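Local coordinates for alcohol oxidase (Myceliophthora thermophila, PDB 6F74), which is a probably secreted VAO-type flavoprotein that binds FAD and probably oxidises its substrate at the expense of molecular oxygen, at residues Q65-G70 against D76-V81. Sequence-based numbering, arbitrary orientation.
Sequences QSCYDG and DRCAYV
Cys67 and Cys78 are joined by a disulfide, SG to SG 2.1 Å, that ties the 3-10 turn at residues 65-67 to the helix segment 76-81. Its central torsion of 97° is close to the 90° preferred by relaxed disulfides, and the CA atoms of the two cysteines lie 4.8 Å apart. On the helix, chi1 of 172° swings the Cys78 sulfur opposite its own backbone N and out to the turn, where it bonds Cys67 SG. The Cys67 side chain also touches Val109 of another loop, and Tyr111 OH hydrogen-bonds to Cys67 O. Beside this covalent link the buried Ser66 hydroxyl presses on the helix backbone: OG is 3.0 Å from Cys78 N, but the angle is too poor for a hydrogen bond, so the approach is one of packing. The looser side belongs to the exposed Arg77. Only the root of its chain takes part, CG resting 3.8 Å from Ser66 CB; the chain then bends at chi2 (53°) and leads away from the turn, one face of its guanidinium meeting Val81 CG2. About 29 Å from the chain centre to its own centre, the contact thus fastens the loop that follows strand 57-59 onto helix 75-84, into which that loop leads.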
ATOM      1  N   GLN A  65      20.182  -5.500 -15.165  1.00 21.79           N
ATOM      2  CA  GLN A  65      21.665  -5.661 -15.318  1.00 22.21           C
ATOM      3  C   GLN A  65      22.145  -5.910 -16.754  1.00 22.98           C
ATOM      4  O   GLN A  65      23.276  -5.565 -17.115  1.00 23.48           O
ATOM      5  CB  GLN A  65      22.231  -6.742 -14.394  1.00 21.94           C
ATOM      6  CG  GLN A  65      21.655  -8.143 -14.618  1.00 21.88           C
ATOM      7  CD  GLN A  65      22.426  -9.222 -13.897  1.00 21.78           C
ATOM      8  OE1 GLN A  65      23.207  -8.968 -12.979  1.00 21.60           O
ATOM      9  NE2 GLN A  65      22.136 -10.441 -14.249  1.00 21.92           N
ATOM     10  N   SER A  66      21.275  -6.495 -17.580  1.00 23.13           N
ATOM     11  CA  SER A  66      21.571  -6.714 -18.995  1.00 23.92           C
ATOM     12  C   SER A  66      21.780  -5.438 -19.822  1.00 24.44           C
ATOM     13  O   SER A  66      22.328  -5.512 -20.923  1.00 25.22           O
ATOM     14  CB  SER A  66      20.481  -7.581 -19.628  1.00 23.99           C
ATOM     15  OG  SER A  66      19.258  -6.880 -19.757  1.00 23.76           O
ATOM     16  N   CYS A  67      21.345  -4.295 -19.307  1.00 24.10           N
ATOM     17  CA  CYS A  67      21.549  -2.995 -19.939  1.00 24.58           C
ATOM     18  C   CYS A  67      22.955  -2.412 -19.772  1.00 25.00           C
ATOM     19  O   CYS A  67      23.254  -1.380 -20.358  1.00 25.55           O
ATOM     20  CB  CYS A  67      20.508  -1.977 -19.408  1.00 24.08           C
ATOM     21  SG  CYS A  67      18.795  -2.386 -19.836  1.00 23.79           S
ATOM     22  N   TYR A  68      23.791  -3.052 -18.961  1.00 24.78           N
ATOM     23  CA  TYR A  68      25.089  -2.491 -18.590  1.00 25.11           C
ATOM     24  C   TYR A  68      26.259  -3.367 -19.055  1.00 25.67           C
ATOM     25  O   TYR A  68      26.143  -4.597 -19.153  1.00 25.54           O
ATOM     26  CB  TYR A  68      25.127  -2.237 -17.072  1.00 24.40           C
ATOM     27  CG  TYR A  68      24.072  -1.256 -16.610  1.00 23.95           C
ATOM     28  CD1 TYR A  68      22.755  -1.680 -16.410  1.00 23.36           C
ATOM     29  CD2 TYR A  68      24.372   0.099 -16.417  1.00 24.21           C
ATOM     30  CE1 TYR A  68      21.773  -0.799 -15.985  1.00 22.98           C
ATOM     31  CE2 TYR A  68      23.410   0.999 -15.965  1.00 23.83           C
ATOM     32  CZ  TYR A  68      22.112   0.554 -15.765  1.00 23.21           C
ATOM     33  OH  TYR A  68      21.158   1.455 -15.323  1.00 22.88           O
ATOM     34  N   ASP A  69      27.397  -2.740 -19.305  1.00 26.33           N
ATOM     35  CA  ASP A  69      28.634  -3.449 -19.715  1.00 26.96           C
ATOM     36  C   ASP A  69      29.100  -4.457 -18.701  1.00 26.45           C
ATOM     37  O   ASP A  69      29.023  -4.217 -17.520  1.00 25.83           O
ATOM     38  CB  ASP A  69      29.802  -2.480 -19.935  1.00 27.75           C
ATOM     39  CG  ASP A  69      29.610  -1.588 -21.089  1.00 28.50           C
ATOM     40  OD1 ASP A  69      28.713  -1.854 -21.907  1.00 28.54           O
ATOM     41  OD2 ASP A  69      30.368  -0.595 -21.193  1.00 29.12           O
ATOM     42  N   GLY A  70      29.655  -5.558 -19.196  1.00 26.82           N
ATOM     43  CA  GLY A  70      30.114  -6.668 -18.353  1.00 26.42           C
ATOM     44  C   GLY A  70      29.555  -8.008 -18.823  1.00 26.36           C
ATOM     45  O   GLY A  70      28.823  -8.061 -19.821  1.00 26.65           O
ATOM     46  N   ASP A  76      19.119  -7.367 -26.169  1.00 27.70           N
ATOM     47  CA  ASP A  76      17.759  -7.948 -26.344  1.00 27.54           C
ATOM     48  C   ASP A  76      17.036  -8.095 -25.039  1.00 26.51           C
ATOM     49  O   ASP A  76      15.884  -7.704 -24.905  1.00 26.17           O
ATOM     50  CB  ASP A  76      17.825  -9.361 -26.986  1.00 28.14           C
ATOM     51  CG  ASP A  76      18.395  -9.364 -28.360  1.00 29.28           C
ATOM     52  OD1 ASP A  76      17.993  -8.420 -29.070  1.00 29.63           O
ATOM     53  OD2 ASP A  76      19.237 -10.258 -28.699  1.00 29.83           O
ATOM     54  N   ARG A  77      17.709  -8.673 -24.062  1.00 26.06           N
ATOM     55  CA  ARG A  77      17.126  -8.764 -22.701  1.00 25.11           C
ATOM     56  C   ARG A  77      16.860  -7.350 -22.161  1.00 24.62           C
ATOM     57  O   ARG A  77      15.788  -7.089 -21.617  1.00 24.09           O
ATOM     58  CB  ARG A  77      18.042  -9.551 -21.782  1.00 24.81           C
ATOM     59  CG  ARG A  77      17.537  -9.836 -20.380  1.00 23.95           C
ATOM     60  CD  ARG A  77      16.162 -10.488 -20.308  1.00 23.77           C
ATOM     61  NE  ARG A  77      15.683 -10.565 -18.910  1.00 22.98           N
ATOM     62  CZ  ARG A  77      14.444 -10.927 -18.530  1.00 22.70           C
ATOM     63  NH1 ARG A  77      13.582 -11.364 -19.409  1.00 23.14           N
ATOM     64  NH2 ARG A  77      14.072 -10.895 -17.253  1.00 22.05           N
ATOM     65  N   CYS A  78      17.817  -6.434 -22.356  1.00 24.89           N
ATOM     66  CA  CYS A  78      17.679  -5.071 -21.886  1.00 24.55           C
ATOM     67  C   CYS A  78      16.433  -4.384 -22.427  1.00 24.59           C
ATOM     68  O   CYS A  78      15.704  -3.752 -21.666  1.00 24.00           O
ATOM     69  CB  CYS A  78      18.919  -4.252 -22.244  1.00 25.07           C
ATOM     70  SG  CYS A  78      18.743  -2.486 -21.889  1.00 24.90           S
ATOM     71  N   ALA A  79      16.191  -4.520 -23.728  1.00 25.32           N
ATOM     72  CA  ALA A  79      15.013  -3.938 -24.382  1.00 25.46           C
ATOM     73  C   ALA A  79      13.701  -4.540 -23.886  1.00 24.92           C
ATOM     74  O   ALA A  79      12.704  -3.830 -23.696  1.00 24.61           O
ATOM     75  CB  ALA A  79      15.122  -4.115 -25.904  1.00 26.47           C
ATOM     76  N   TYR A  80      13.700  -5.853 -23.680  1.00 24.87           N
ATOM     77  CA  TYR A  80      12.544  -6.520 -23.077  1.00 24.39           C
ATOM     78  C   TYR A  80      12.277  -5.933 -21.680  1.00 23.51           C
ATOM     79  O   TYR A  80      11.149  -5.577 -21.338  1.00 23.16           O
ATOM     80  CB  TYR A  80      12.781  -8.036 -22.976  1.00 24.52           C
ATOM     81  CG  TYR A  80      11.587  -8.743 -22.412  1.00 24.16           C
ATOM     82  CD1 TYR A  80      10.480  -8.967 -23.199  1.00 24.56           C
ATOM     83  CD2 TYR A  80      11.534  -9.125 -21.068  1.00 23.47           C
ATOM     84  CE1 TYR A  80       9.363  -9.602 -22.709  1.00 24.32           C
ATOM     85  CE2 TYR A  80      10.368  -9.737 -20.556  1.00 23.21           C
ATOM     86  CZ  TYR A  80       9.312  -9.980 -21.400  1.00 23.66           C
ATOM     87  OH  TYR A  80       8.145 -10.553 -20.930  1.00 23.50           O
ATOM     88  N   VAL A  81      13.325  -5.814 -20.885  1.00 23.21           N
ATOM     89  CA  VAL A  81      13.203  -5.278 -19.524  1.00 22.46           C
ATOM     90  C   VAL A  81      12.735  -3.826 -19.539  1.00 22.35           C
ATOM     91  O   VAL A  81      11.895  -3.422 -18.720  1.00 21.83           O
ATOM     92  CB  VAL A  81      14.527  -5.432 -18.724  1.00 22.27           C
ATOM     93  CG1 VAL A  81      14.432  -4.715 -17.387  1.00 21.62           C
ATOM     94  CG2 VAL A  81      14.787  -6.902 -18.469  1.00 22.27           C
TER